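PDB 3WAD: glycosyltransferase from Streptomyces halstedii, which is a glycosyltransferase of the GT-B fold, built from two Rossmann-like domains. Local coordinates for residues 154-157 and 158-161; 341-344 and 345-348; 116-119 and 120-124; 33-36 and 37-41; 366-369 and 370-373. All coordinates share one frame; numbering follows the deposited sequence.

Contact 1 of 5, residues 154-157 and 158-161; sequences LDQW and GRMR
Q156 and R159, three residues apart at the start of helix 156-168, lie side by side and point the same way. The guanidinium of R159 grips the amide oxygen side-on. R159 NE reaches Q156 OE1 at 3.0 Å and R159 NH2 reaches the same oxygen at 2.8 Å. The oxygen sits at the edge of the guanidinium, near its plane, while the two flat groups stand 81° apart. A bend in the Q156 chain at chi2 (-66°) brings its amide back over this turn.

D155 is the N-cap. D155 OD1 accepts from G158 N at 2.8 Å, and the donor comes from above the carboxylate plane. CG is anti to the backbone N (chi1 -168°), which swings the carboxylate toward that first-turn N-H. The helix proper starts with R159 N to D155 O at 2.9 Å and M160 N to Q156 O at 3.0 Å.

Further out, R149 makes a salt bridge to D155 OD1, and F215 meets R159 in a cation-pi contact. R159 NH2 also bonds to E81 O. The Q156 amide works at both ends: two donors hold its oxygen, which probably fixes its rotation, and NE2 bonds to W344 O of the C-terminal domain.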
loop_
_atom_site.group_PDB
_atom_site.type_symbol
_atom_site.label_atom_id
_atom_site.label_comp_id
_atom_site.label_asym_id
_atom_site.label_seq_id
_atom_site.Cartn_x
_atom_site.Cartn_y
_atom_site.Cartn_z
ATOM N N LEU B 154 -5.140 -8.459 21.897
ATOM C CA LEU B 154 -5.179 -9.767 22.539
ATOM C C LEU B 154 -6.341 -10.686 22.157
ATOM O O LEU B 154 -7.397 -10.257 21.685
ATOM C CB LEU B 154 -5.126 -9.597 24.075
ATOM C CG LEU B 154 -4.069 -8.694 24.732
ATOM C CD1 LEU B 154 -4.175 -8.837 26.301
ATOM C CD2 LEU B 154 -2.627 -8.904 24.295
ATOM N N ASP B 155 -6.131 -11.981 22.322
ATOM C CA ASP B 155 -7.110 -12.962 21.888
ATOM C C ASP B 155 -8.140 -13.267 22.995
ATOM O O ASP B 155 -8.140 -14.367 23.551
ATOM C CB ASP B 155 -6.392 -14.233 21.423
ATOM C CG ASP B 155 -7.308 -15.184 20.698
ATOM O OD1 ASP B 155 -8.503 -14.875 20.342
ATOM O OD2 ASP B 155 -6.798 -16.286 20.449
ATOM N N GLN B 156 -9.001 -12.283 23.309
ATOM C CA GLN B 156 -10.038 -12.460 24.310
ATOM C C GLN B 156 -10.888 -13.656 23.954
ATOM O O GLN B 156 -11.329 -14.426 24.824
ATOM C CB GLN B 156 -10.951 -11.218 24.357
ATOM C CG GLN B 156 -10.289 -9.935 24.822
ATOM C CD GLN B 156 -9.824 -9.926 26.292
ATOM O OE1 GLN B 156 -9.767 -10.963 26.965
ATOM N NE2 GLN B 156 -9.522 -8.695 26.803
ATOM N N TRP B 157 -11.187 -13.798 22.655
ATOM C CA TRP B 157 -12.150 -14.806 22.242
ATOM C C TRP B 157 -11.520 -16.171 22.423
ATOM O O TRP B 157 -12.201 -17.088 22.884
ATOM C CB TRP B 157 -12.487 -14.595 20.754
ATOM C CG TRP B 157 -13.648 -15.382 20.165
ATOM C CD1 TRP B 157 -13.567 -16.422 19.262
ATOM C CD2 TRP B 157 -15.059 -15.121 20.353
ATOM N NE1 TRP B 157 -14.842 -16.832 18.903
ATOM C CE2 TRP B 157 -15.768 -16.059 19.557
ATOM C CE3 TRP B 157 -15.779 -14.259 21.188
ATOM C CZ2 TRP B 157 -17.177 -16.093 19.494
ATOM C CZ3 TRP B 157 -17.198 -14.266 21.127
ATOM C CH2 TRP B 157 -17.882 -15.196 20.275
ATOM N N GLY B 158 -10.215 -16.290 22.086
ATOM C CA GLY B 158 -9.547 -17.614 22.220
ATOM C C GLY B 158 -9.362 -17.989 23.693
ATOM O O GLY B 158 -9.606 -19.152 24.105
ATOM N N ARG B 159 -8.960 -16.987 24.490
ATOM C CA ARG B 159 -8.908 -17.142 25.961
ATOM C C ARG B 159 -10.246 -17.647 26.580
ATOM O O ARG B 159 -10.290 -18.632 27.345
ATOM C CB ARG B 159 -8.481 -15.810 26.593
ATOM C CG ARG B 159 -8.419 -15.845 28.146
ATOM C CD ARG B 159 -8.141 -14.443 28.725
ATOM N NE ARG B 159 -9.226 -13.511 28.450
ATOM C CZ ARG B 159 -10.366 -13.413 29.145
ATOM N NH1 ARG B 159 -10.604 -14.207 30.209
ATOM N NH2 ARG B 159 -11.271 -12.487 28.780
ATOM N N MET B 160 -11.364 -17.025 26.222
ATOM C CA MET B 160 -12.622 -17.518 26.715
ATOM C C MET B 160 -12.920 -18.903 26.087
ATOM O O MET B 160 -13.590 -19.744 26.699
ATOM C CB MET B 160 -13.782 -16.557 26.323
ATOM C CG MET B 160 -13.599 -15.113 26.824
ATOM S SD MET B 160 -14.276 -14.986 28.480
ATOM C CE MET B 160 -15.849 -14.264 28.060
ATOM N N ARG B 161 -12.552 -19.085 24.816
ATOM C CA ARG B 161 -12.939 -20.341 24.154
ATOM C C ARG B 161 -12.210 -21.560 24.795
ATOM O O ARG B 161 -12.783 -22.646 24.931
ATOM C CB ARG B 161 -12.630 -20.305 22.657
ATOM C CG ARG B 161 -12.994 -21.632 21.997
ATOM C CD ARG B 161 -14.480 -21.797 22.049
ATOM N NE ARG B 161 -14.965 -22.821 21.117
ATOM C CZ ARG B 161 -16.205 -23.295 21.082
ATOM N NH1 ARG B 161 -17.156 -22.758 21.858
ATOM N NH2 ARG B 161 -16.541 -24.255 20.182
#

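Contact 2 of 5, residues 341-344 and 345-348; sequences NWLW and DEGY
The chain from N341 to W344 curls round the start of helix 346-355, bringing the CA atoms of N341 and E346 to 5.8 Å. This is the loop that leads from strand 336-338 into that helix, in the C-terminal Rossmann-like domain of the GT-B fold. The carboxylate of E346 fills the inside of the curl. E346 OE1 accepts from W344 N at 2.8 Å, on the syn side and 31° out of the carboxylate plane. E346 OE2 takes a weak bond from L343 N at 3.2 Å. A further weak bond runs from D345 N to E346 OE1. The chain of E346 bends at chi2 (97°), which turns the carboxylate back toward these N-H groups.

E346 also lies alongside N341, pointing the same way, with its OE2 3.3 Å from N341 CB. D345 is the N-cap residue, but its carboxylate makes no capping bond. It is turned to other partners: OD1 meets R326 in a salt bridge and accepts from L154 N. The indole of W344 extends to the N-terminal domain, where NE1 bonds to L154 O. The carboxylate and indole of this neighbouring pair are inclined at 62°, and D345 CG comes to 3.4 Å from W344 CD1.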
loop_
_atom_site.group_PDB
_atom_site.type_symbol
_atom_site.label_atom_id
_atom_site.label_comp_id
_atom_site.label_asym_id
_atom_site.label_seq_id
_atom_site.Cartn_x
_atom_site.Cartn_y
_atom_site.Cartn_z
ATOM N N ASN B 341 -9.483 2.552 27.909
ATOM C CA ASN B 341 -10.834 2.411 27.550
ATOM C C ASN B 341 -11.168 0.937 27.849
ATOM O O ASN B 341 -10.360 0.229 28.422
ATOM C CB ASN B 341 -11.000 2.800 26.087
ATOM C CG ASN B 341 -12.438 3.050 25.725
ATOM O OD1 ASN B 341 -12.693 3.807 24.805
ATOM N ND2 ASN B 341 -13.407 2.409 26.452
ATOM N N TRP B 342 -12.355 0.473 27.537
ATOM C CA TRP B 342 -12.633 -0.939 27.788
ATOM C C TRP B 342 -13.261 -1.532 26.557
ATOM O O TRP B 342 -14.085 -2.388 26.676
ATOM C CB TRP B 342 -13.534 -1.106 29.018
ATOM C CG TRP B 342 -14.690 -0.101 29.036
ATOM C CD1 TRP B 342 -15.926 -0.225 28.394
ATOM C CD2 TRP B 342 -14.714 1.190 29.702
ATOM N NE1 TRP B 342 -16.690 0.903 28.617
ATOM C CE2 TRP B 342 -15.990 1.784 29.417
ATOM C CE3 TRP B 342 -13.786 1.903 30.511
ATOM C CZ2 TRP B 342 -16.361 3.071 29.921
ATOM C CZ3 TRP B 342 -14.150 3.186 31.005
ATOM C CH2 TRP B 342 -15.433 3.750 30.708
ATOM N N LEU B 343 -12.880 -1.077 25.372
ATOM C CA LEU B 343 -13.467 -1.654 24.159
ATOM C C LEU B 343 -12.967 -3.086 23.890
ATOM O O LEU B 343 -13.677 -3.859 23.283
ATOM C CB LEU B 343 -13.168 -0.812 22.933
ATOM C CG LEU B 343 -14.074 0.379 22.609
ATOM C CD1 LEU B 343 -14.165 1.231 23.793
ATOM C CD2 LEU B 343 -13.500 1.150 21.409
ATOM N N TRP B 344 -11.764 -3.427 24.309
ATOM C CA TRP B 344 -11.230 -4.758 23.937
ATOM C C TRP B 344 -10.289 -5.334 24.993
ATOM O O TRP B 344 -10.629 -6.303 25.677
ATOM C CB TRP B 344 -10.578 -4.719 22.527
ATOM C CG TRP B 344 -10.225 -6.082 22.105
ATOM C CD1 TRP B 344 -8.961 -6.598 22.011
ATOM C CD2 TRP B 344 -11.150 -7.150 21.763
ATOM N NE1 TRP B 344 -9.033 -7.953 21.630
ATOM C CE2 TRP B 344 -10.379 -8.305 21.521
ATOM C CE3 TRP B 344 -12.568 -7.244 21.720
ATOM C CZ2 TRP B 344 -10.955 -9.505 21.184
ATOM C CZ3 TRP B 344 -13.154 -8.424 21.363
ATOM C CH2 TRP B 344 -12.341 -9.568 21.096
ATOM N N ASP B 345 -9.125 -4.727 25.140
ATOM C CA ASP B 345 -8.048 -5.271 25.984
ATOM C C ASP B 345 -7.234 -4.178 26.631
ATOM O O ASP B 345 -6.149 -4.456 27.160
ATOM C CB ASP B 345 -7.066 -6.114 25.143
ATOM C CG ASP B 345 -6.468 -5.316 23.988
ATOM O OD1 ASP B 345 -5.707 -5.889 23.168
ATOM O OD2 ASP B 345 -6.751 -4.090 23.928
ATOM N N GLU B 346 -7.719 -2.941 26.579
ATOM C CA GLU B 346 -6.873 -1.834 26.942
ATOM C C GLU B 346 -6.462 -1.872 28.419
ATOM O O GLU B 346 -5.325 -1.497 28.753
ATOM C CB GLU B 346 -7.567 -0.496 26.626
ATOM C CG GLU B 346 -7.946 -0.335 25.204
ATOM C CD GLU B 346 -9.396 -0.703 24.999
ATOM O OE1 GLU B 346 -9.895 -1.755 25.463
ATOM O OE2 GLU B 346 -10.076 0.122 24.394
ATOM N N GLY B 347 -7.356 -2.300 29.298
ATOM C CA GLY B 347 -7.097 -2.323 30.762
ATOM C C GLY B 347 -5.958 -3.295 31.064
ATOM O O GLY B 347 -4.979 -2.986 31.754
ATOM N N TYR B 348 -6.059 -4.460 30.460
ATOM C CA TYR B 348 -5.196 -5.567 30.762
ATOM C C TYR B 348 -3.821 -5.324 30.165
ATOM O O TYR B 348 -2.816 -5.543 30.829
ATOM C CB TYR B 348 -5.817 -6.862 30.255
ATOM C CG TYR B 348 -4.902 -8.054 30.463
ATOM C CD1 TYR B 348 -5.154 -8.938 31.486
ATOM C CD2 TYR B 348 -3.796 -8.283 29.621
ATOM C CE1 TYR B 348 -4.374 -10.042 31.663
ATOM C CE2 TYR B 348 -3.006 -9.376 29.780
ATOM C CZ TYR B 348 -3.289 -10.236 30.829
ATOM O OH TYR B 348 -2.549 -11.337 31.020
#

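Contact 3 of 5, residues 116-119 and 120-124; sequences VAHA and RQWQP
Residues 116-122 form the last turns of helix 109-122, and the chain leaves helical geometry at Q123, where phi is positive (43°). R120 N bonds to V116 O at 2.7 Å and W122 N to H118 O at 2.7 Å.

V116 and R120 lie side by side, one turn apart. The CG1 methyl of V116 sits over the centre of one guanidinium face, 3.5 Å from R120 CZ. That methyl is anti to the backbone N (chi1 -179°), which sends it along the helix toward R120. H118 and W122 are likewise one turn apart and side by side. W122 CB lies over one face of the imidazole in a CH-pi contact, 3.9 Å from H118 NE2. The ring planes differ by 22°, but the indole is displaced so far that there is little stacking.

The helix belongs to the N-terminal Rossmann-like domain and packs on L4 of strand 2-6. H32 stacks on the W122 ring and hydrogen-bonds to H118 NE2. R240 and A242 of the second subunit pack against A117, H118 and Q121.

On another side of the helix a water donates to A117 O and accepts from Q121 NE2. After the helix, P124 CD packs on A119 CB at 4.0 Å.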
loop_
_atom_site.group_PDB
_atom_site.type_symbol
_atom_site.label_atom_id
_atom_site.label_comp_id
_atom_site.label_asym_id
_atom_site.label_seq_id
_atom_site.Cartn_x
_atom_site.Cartn_y
_atom_site.Cartn_z
ATOM N N VAL B 116 -18.373 -16.548 -0.107
ATOM C CA VAL B 116 -18.278 -17.967 -0.601
ATOM C C VAL B 116 -18.231 -18.046 -2.160
ATOM O O VAL B 116 -17.295 -18.618 -2.743
ATOM C CB VAL B 116 -19.391 -18.820 -0.062
ATOM C CG1 VAL B 116 -19.225 -20.287 -0.586
ATOM C CG2 VAL B 116 -19.366 -18.827 1.514
ATOM N N ALA B 117 -19.202 -17.388 -2.803
ATOM C CA ALA B 117 -19.223 -17.276 -4.272
ATOM C C ALA B 117 -17.910 -16.829 -4.841
ATOM O O ALA B 117 -17.447 -17.455 -5.788
ATOM C CB ALA B 117 -20.354 -16.389 -4.774
ATOM N N HIS B 118 -17.285 -15.762 -4.285
ATOM C CA HIS B 118 -15.936 -15.312 -4.699
ATOM C C HIS B 118 -14.840 -16.331 -4.440
ATOM O O HIS B 118 -13.852 -16.479 -5.232
ATOM C CB HIS B 118 -15.545 -13.981 -4.006
ATOM C CG HIS B 118 -14.260 -13.395 -4.521
ATOM N ND1 HIS B 118 -14.144 -12.916 -5.803
ATOM C CD2 HIS B 118 -13.050 -13.199 -3.938
ATOM C CE1 HIS B 118 -12.912 -12.479 -6.004
ATOM N NE2 HIS B 118 -12.219 -12.642 -4.886
ATOM N N ALA B 119 -14.924 -16.983 -3.271
ATOM C CA ALA B 119 -13.891 -18.014 -2.980
ATOM C C ALA B 119 -14.041 -19.142 -4.039
ATOM O O ALA B 119 -13.041 -19.582 -4.569
ATOM C CB ALA B 119 -13.930 -18.559 -1.477
ATOM N N ARG B 120 -15.280 -19.479 -4.401
ATOM C CA ARG B 120 -15.527 -20.606 -5.358
ATOM C C ARG B 120 -14.973 -20.207 -6.736
ATOM O O ARG B 120 -14.118 -20.924 -7.307
ATOM C CB ARG B 120 -16.983 -21.038 -5.425
ATOM C CG ARG B 120 -17.546 -21.626 -4.137
ATOM C CD ARG B 120 -18.709 -22.636 -4.379
ATOM N NE ARG B 120 -19.954 -22.300 -3.671
ATOM C CZ ARG B 120 -20.449 -22.878 -2.554
ATOM N NH1 ARG B 120 -19.795 -23.840 -1.880
ATOM N NH2 ARG B 120 -21.612 -22.436 -2.057
ATOM N N GLN B 121 -15.314 -18.994 -7.177
ATOM C CA GLN B 121 -14.768 -18.447 -8.425
ATOM C C GLN B 121 -13.292 -18.300 -8.419
ATOM O O GLN B 121 -12.605 -18.902 -9.244
ATOM C CB GLN B 121 -15.411 -17.110 -8.774
ATOM C CG GLN B 121 -16.755 -17.268 -9.367
ATOM C CD GLN B 121 -16.843 -18.500 -10.351
ATOM O OE1 GLN B 121 -16.078 -18.605 -11.348
ATOM N NE2 GLN B 121 -17.798 -19.428 -10.053
ATOM N N TRP B 122 -12.775 -17.492 -7.510
ATOM C CA TRP B 122 -11.338 -17.145 -7.486
ATOM C C TRP B 122 -10.455 -18.254 -7.012
ATOM O O TRP B 122 -9.190 -18.211 -7.180
ATOM C CB TRP B 122 -11.082 -15.950 -6.505
ATOM C CG TRP B 122 -9.761 -15.204 -6.753
ATOM C CD1 TRP B 122 -9.277 -14.843 -8.001
ATOM C CD2 TRP B 122 -8.835 -14.638 -5.800
ATOM N NE1 TRP B 122 -8.145 -14.148 -7.886
ATOM C CE2 TRP B 122 -7.821 -13.993 -6.555
ATOM C CE3 TRP B 122 -8.767 -14.588 -4.401
ATOM C CZ2 TRP B 122 -6.729 -13.305 -5.954
ATOM C CZ3 TRP B 122 -7.684 -13.929 -3.802
ATOM C CH2 TRP B 122 -6.656 -13.305 -4.580
ATOM N N GLN B 123 -11.075 -19.133 -6.235
ATOM C CA GLN B 123 -10.401 -20.235 -5.539
ATOM C C GLN B 123 -9.061 -19.864 -4.880
ATOM O O GLN B 123 -8.053 -20.344 -5.290
ATOM C CB GLN B 123 -10.256 -21.464 -6.491
ATOM C CG GLN B 123 -11.652 -22.051 -6.910
ATOM C CD GLN B 123 -12.233 -22.959 -5.858
ATOM O OE1 GLN B 123 -11.495 -23.451 -5.028
ATOM N NE2 GLN B 123 -13.569 -23.199 -5.888
ATOM N N PRO B 124 -9.063 -19.080 -3.764
ATOM C CA PRO B 124 -7.840 -18.666 -3.121
ATOM C C PRO B 124 -6.972 -19.796 -2.525
ATOM O O PRO B 124 -7.513 -20.760 -2.086
ATOM C CB PRO B 124 -8.359 -17.792 -1.978
ATOM C CG PRO B 124 -9.562 -18.350 -1.616
ATOM C CD PRO B 124 -10.225 -18.773 -2.937
HETATM O O HOH W 1 -19.226 -18.591 -7.746
#

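Contact 4 of 5, residues 33-36 and 37-41; sequences IASH and PDNVQ
S35 and N39 join the end of strand 30-35 to the turn that leads into helix 40-44. This is the first connection of a beta-alpha-beta unit, strand 30-35, helix 40-44, strand 49-52, in the N-terminal Rossmann-like domain.

Two hydrogen bonds cross the turn. In the side-chain bond, N39 ND2 donates to S35 OG at 3.0 Å, with an N-H...O angle of 148°. The hydroxyl oxygen lies near the plane of the N39 amide, 14° out of it. N39 CG is anti to the backbone N (chi1 -152°), which lays the amide back toward the strand end. S35 OG also comes to 3.2 Å from N39 CB. The hydroxyl has a second partner, V7 O in the loop after strand 2-6, so S35 links the turn to the neighbouring strand's end. In the backbone bond, N39 N reaches H36 O at 2.9 Å, with the donor above the carbonyl plane. It closes a turn over P37 and D38, whose backbone angles are those of a type I beta turn. The bond from V40 N to P37 O, at 3.0 Å, follows it.

Apolar contact is made by V40, which rests on A50 and P52 of strand 49-52 and on V234 of the second subunit.

The charged group of the turn is held from outside. The carboxylate of D38 accepts from two backbone N-H groups, L57 N at OD1 and N58 N at OD2. Where D38 meets the residue before the turn, D38 OD1 lies 3.2 Å from H36 CB.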
loop_
_atom_site.group_PDB
_atom_site.type_symbol
_atom_site.label_atom_id
_atom_site.label_comp_id
_atom_site.label_asym_id
_atom_site.label_seq_id
_atom_site.Cartn_x
_atom_site.Cartn_y
_atom_site.Cartn_z
ATOM N N ILE B 33 -8.909 -7.786 -0.992
ATOM C CA ILE B 33 -9.494 -7.410 0.319
ATOM C C ILE B 33 -11.006 -7.364 0.171
ATOM O O ILE B 33 -11.562 -6.458 -0.536
ATOM C CB ILE B 33 -8.974 -5.998 0.914
ATOM C CG1 ILE B 33 -7.455 -5.834 0.711
ATOM C CG2 ILE B 33 -9.503 -5.755 2.392
ATOM C CD1 ILE B 33 -6.561 -6.893 1.507
ATOM N N ALA B 34 -11.679 -8.305 0.812
ATOM C CA ALA B 34 -13.120 -8.351 0.651
ATOM C C ALA B 34 -13.690 -7.734 1.889
ATOM O O ALA B 34 -13.294 -8.119 2.995
ATOM C CB ALA B 34 -13.598 -9.857 0.514
ATOM N N SER B 35 -14.666 -6.837 1.719
ATOM C CA SER B 35 -15.314 -6.177 2.831
ATOM C C SER B 35 -16.637 -5.642 2.306
ATOM O O SER B 35 -16.886 -5.669 1.054
ATOM C CB SER B 35 -14.374 -5.074 3.387
ATOM O OG SER B 35 -14.789 -4.504 4.626
ATOM N N HIS B 36 -17.516 -5.213 3.206
ATOM C CA HIS B 36 -18.751 -4.513 2.792
ATOM C C HIS B 36 -18.464 -3.292 1.913
ATOM O O HIS B 36 -17.379 -2.720 1.956
ATOM C CB HIS B 36 -19.637 -4.108 3.980
ATOM C CG HIS B 36 -19.810 -5.183 5.025
ATOM N ND1 HIS B 36 -18.842 -5.472 5.963
ATOM C CD2 HIS B 36 -20.862 -5.998 5.307
ATOM C CE1 HIS B 36 -19.275 -6.418 6.772
ATOM N NE2 HIS B 36 -20.503 -6.749 6.409
ATOM N N PRO B 37 -19.445 -2.915 1.079
ATOM C CA PRO B 37 -19.248 -1.811 0.106
ATOM C C PRO B 37 -18.797 -0.518 0.759
ATOM O O PRO B 37 -17.938 0.200 0.181
ATOM C CB PRO B 37 -20.629 -1.664 -0.551
ATOM C CG PRO B 37 -21.282 -3.028 -0.414
ATOM C CD PRO B 37 -20.696 -3.661 0.842
ATOM N N ASP B 38 -19.289 -0.238 1.976
ATOM C CA ASP B 38 -18.879 0.960 2.670
ATOM C C ASP B 38 -17.425 0.963 3.127
ATOM O O ASP B 38 -16.951 1.974 3.629
ATOM C CB ASP B 38 -19.841 1.361 3.852
ATOM C CG ASP B 38 -20.109 0.240 4.835
ATOM O OD1 ASP B 38 -20.126 -0.964 4.482
ATOM O OD2 ASP B 38 -20.315 0.574 6.014
ATOM N N ASN B 39 -16.699 -0.146 2.978
ATOM C CA ASN B 39 -15.284 -0.094 3.350
ATOM C C ASN B 39 -14.446 0.071 2.079
ATOM O O ASN B 39 -13.256 0.153 2.171
ATOM C CB ASN B 39 -14.822 -1.379 4.101
ATOM C CG ASN B 39 -13.656 -1.133 5.065
ATOM O OD1 ASN B 39 -13.387 -0.024 5.469
ATOM N ND2 ASN B 39 -12.992 -2.216 5.471
ATOM N N VAL B 40 -15.061 0.168 0.905
ATOM C CA VAL B 40 -14.270 0.220 -0.319
ATOM C C VAL B 40 -13.371 1.443 -0.425
ATOM O O VAL B 40 -12.191 1.382 -0.777
ATOM C CB VAL B 40 -15.157 0.009 -1.569
ATOM C CG1 VAL B 40 -14.434 0.558 -2.881
ATOM C CG2 VAL B 40 -15.551 -1.518 -1.707
ATOM N N GLN B 41 -13.879 2.595 -0.059
ATOM C CA GLN B 41 -13.042 3.732 -0.163
ATOM C C GLN B 41 -11.770 3.612 0.710
ATOM O O GLN B 41 -10.650 4.101 0.300
ATOM C CB GLN B 41 -13.838 4.993 0.247
ATOM C CG GLN B 41 -12.960 6.269 0.167
ATOM C CD GLN B 41 -12.526 6.516 -1.241
ATOM O OE1 GLN B 41 -13.348 6.487 -2.137
ATOM N NE2 GLN B 41 -11.216 6.733 -1.461
#

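Contact 5 of 5, residues 366-369 and 370-373; sequences DLTP and DRLR
The start of helix 369-381, in the C-terminal Rossmann-like domain, is closed by an N-cap at T368. T368 OG1 accepts from R371 N at 3.1 Å, with an N-H...O angle of 158°. The hydroxyl sits between the backbone N and the carbonyl carbon (chi1 65°), where it faces the first turn. P369 follows as the first helical residue. The helical bonds then begin, L372 N to T368 O at 3.1 Å and R373 N to P369 O at 3.0 Å.

The side chain of R371 runs back across the cap. R371 CG lies 3.1 Å from T368 OG1, and the T368 CG2 methyl is over one face of the guanidinium. The group ends near D366, R371 NH1 lying 3.3 Å from D366 CB. The carboxylate of D366 is beyond salt-bridge range, so any attraction there is probably modest. Within the first turn, R373 NH1 and D370 OD1 (3.5 Å) form a salt bridge of charges alone, the oxygen lying well out of the guanidinium plane.

The inner side of the helix start is apolar. F269 of helix 266-274 touches L367 and P369, and V273 touches L372. Bracketing the cap, L367 (N') and L372 (N4) form a hydrophobic staple, L367 CD1 4.1 Å from L372 CG.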
loop_
_atom_site.group_PDB
_atom_site.type_symbol
_atom_site.label_atom_id
_atom_site.label_comp_id
_atom_site.label_asym_id
_atom_site.label_seq_id
_atom_site.Cartn_x
_atom_site.Cartn_y
_atom_site.Cartn_z
ATOM N N ASP B 366 -10.588 7.166 38.308
ATOM C CA ASP B 366 -9.544 7.898 39.095
ATOM C C ASP B 366 -8.953 9.121 38.407
ATOM O O ASP B 366 -7.920 9.657 38.824
ATOM C CB ASP B 366 -8.351 6.987 39.402
ATOM C CG ASP B 366 -8.724 5.774 40.185
ATOM O OD1 ASP B 366 -9.757 5.757 40.904
ATOM O OD2 ASP B 366 -7.976 4.806 40.069
ATOM N N LEU B 367 -9.585 9.542 37.328
ATOM C CA LEU B 367 -9.060 10.576 36.494
ATOM C C LEU B 367 -9.225 11.912 37.195
ATOM O O LEU B 367 -10.336 12.290 37.463
ATOM C CB LEU B 367 -9.943 10.580 35.262
ATOM C CG LEU B 367 -9.454 11.105 33.956
ATOM C CD1 LEU B 367 -8.019 10.659 33.785
ATOM C CD2 LEU B 367 -10.415 10.484 32.904
ATOM N N THR B 368 -8.128 12.594 37.536
ATOM C CA THR B 368 -8.177 14.025 37.860
ATOM C C THR B 368 -7.146 14.759 36.997
ATOM O O THR B 368 -6.170 14.149 36.527
ATOM C CB THR B 368 -7.954 14.326 39.382
ATOM O OG1 THR B 368 -6.629 13.960 39.791
ATOM C CG2 THR B 368 -8.892 13.531 40.199
ATOM N N PRO B 369 -7.322 16.084 36.801
ATOM C CA PRO B 369 -6.282 16.818 36.018
ATOM C C PRO B 369 -4.904 16.688 36.671
ATOM O O PRO B 369 -3.884 16.389 36.004
ATOM C CB PRO B 369 -6.798 18.253 36.026
ATOM C CG PRO B 369 -8.284 18.108 36.138
ATOM C CD PRO B 369 -8.518 16.908 37.035
ATOM N N ASP B 370 -4.907 16.810 37.993
ATOM C CA ASP B 370 -3.689 16.767 38.750
ATOM C C ASP B 370 -2.969 15.424 38.660
ATOM O O ASP B 370 -1.736 15.413 38.516
ATOM C CB ASP B 370 -3.961 17.127 40.208
ATOM C CG ASP B 370 -4.094 18.630 40.423
ATOM O OD1 ASP B 370 -4.275 19.392 39.441
ATOM O OD2 ASP B 370 -4.025 19.042 41.613
ATOM N N ARG B 371 -3.737 14.332 38.752
ATOM C CA ARG B 371 -3.210 12.975 38.548
ATOM C C ARG B 371 -2.567 12.758 37.189
ATOM O O ARG B 371 -1.443 12.225 37.134
ATOM C CB ARG B 371 -4.252 11.906 38.824
ATOM C CG ARG B 371 -4.485 11.793 40.271
ATOM C CD ARG B 371 -5.411 10.644 40.627
ATOM N NE ARG B 371 -6.374 11.121 41.623
ATOM C CZ ARG B 371 -7.378 10.415 42.161
ATOM N NH1 ARG B 371 -7.588 9.143 41.825
ATOM N NH2 ARG B 371 -8.186 10.998 43.061
ATOM N N LEU B 372 -3.209 13.191 36.111
ATOM C CA LEU B 372 -2.571 13.097 34.767
ATOM C C LEU B 372 -1.289 13.900 34.675
ATOM O O LEU B 372 -0.263 13.407 34.219
ATOM C CB LEU B 372 -3.478 13.615 33.675
ATOM C CG LEU B 372 -4.599 12.784 33.101
ATOM C CD1 LEU B 372 -5.263 13.626 31.936
ATOM C CD2 LEU B 372 -4.139 11.359 32.638
ATOM N N ARG B 373 -1.337 15.160 35.111
ATOM C CA ARG B 373 -0.178 16.011 35.023
ATOM C C ARG B 373 1.009 15.404 35.775
ATOM O O ARG B 373 2.178 15.276 35.229
ATOM C CB ARG B 373 -0.566 17.390 35.557
ATOM C CG ARG B 373 0.516 18.376 35.582
ATOM C CD ARG B 373 0.212 19.429 36.674
ATOM N NE ARG B 373 0.326 18.884 38.028
ATOM C CZ ARG B 373 -0.244 19.425 39.114
ATOM N NH1 ARG B 373 -0.972 20.550 39.030
ATOM N NH2 ARG B 373 -0.068 18.835 40.299
#

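How the contacts relate
Contacts 1, 2 and 5 all lie at helix starts, contact 4 in the turn before a helix, and contact 3 at a helix end. Contact 1 is buried, contacts 2 to 4 are partly buried, and contact 5 is at the surface. Contacts 1 and 2 belong to different domains but touch through L154 and Q156 with W344, so they join the two halves of the fold. Contacts 3 and 4 share the N-terminal domain, their centres about 17 Å apart, and both meet the second subunit. The cap is a carboxylate in contact 1 and a hydroxyl in contact 5. In contact 2 the glutamate that begins the helix binds N-H groups of the loop before it.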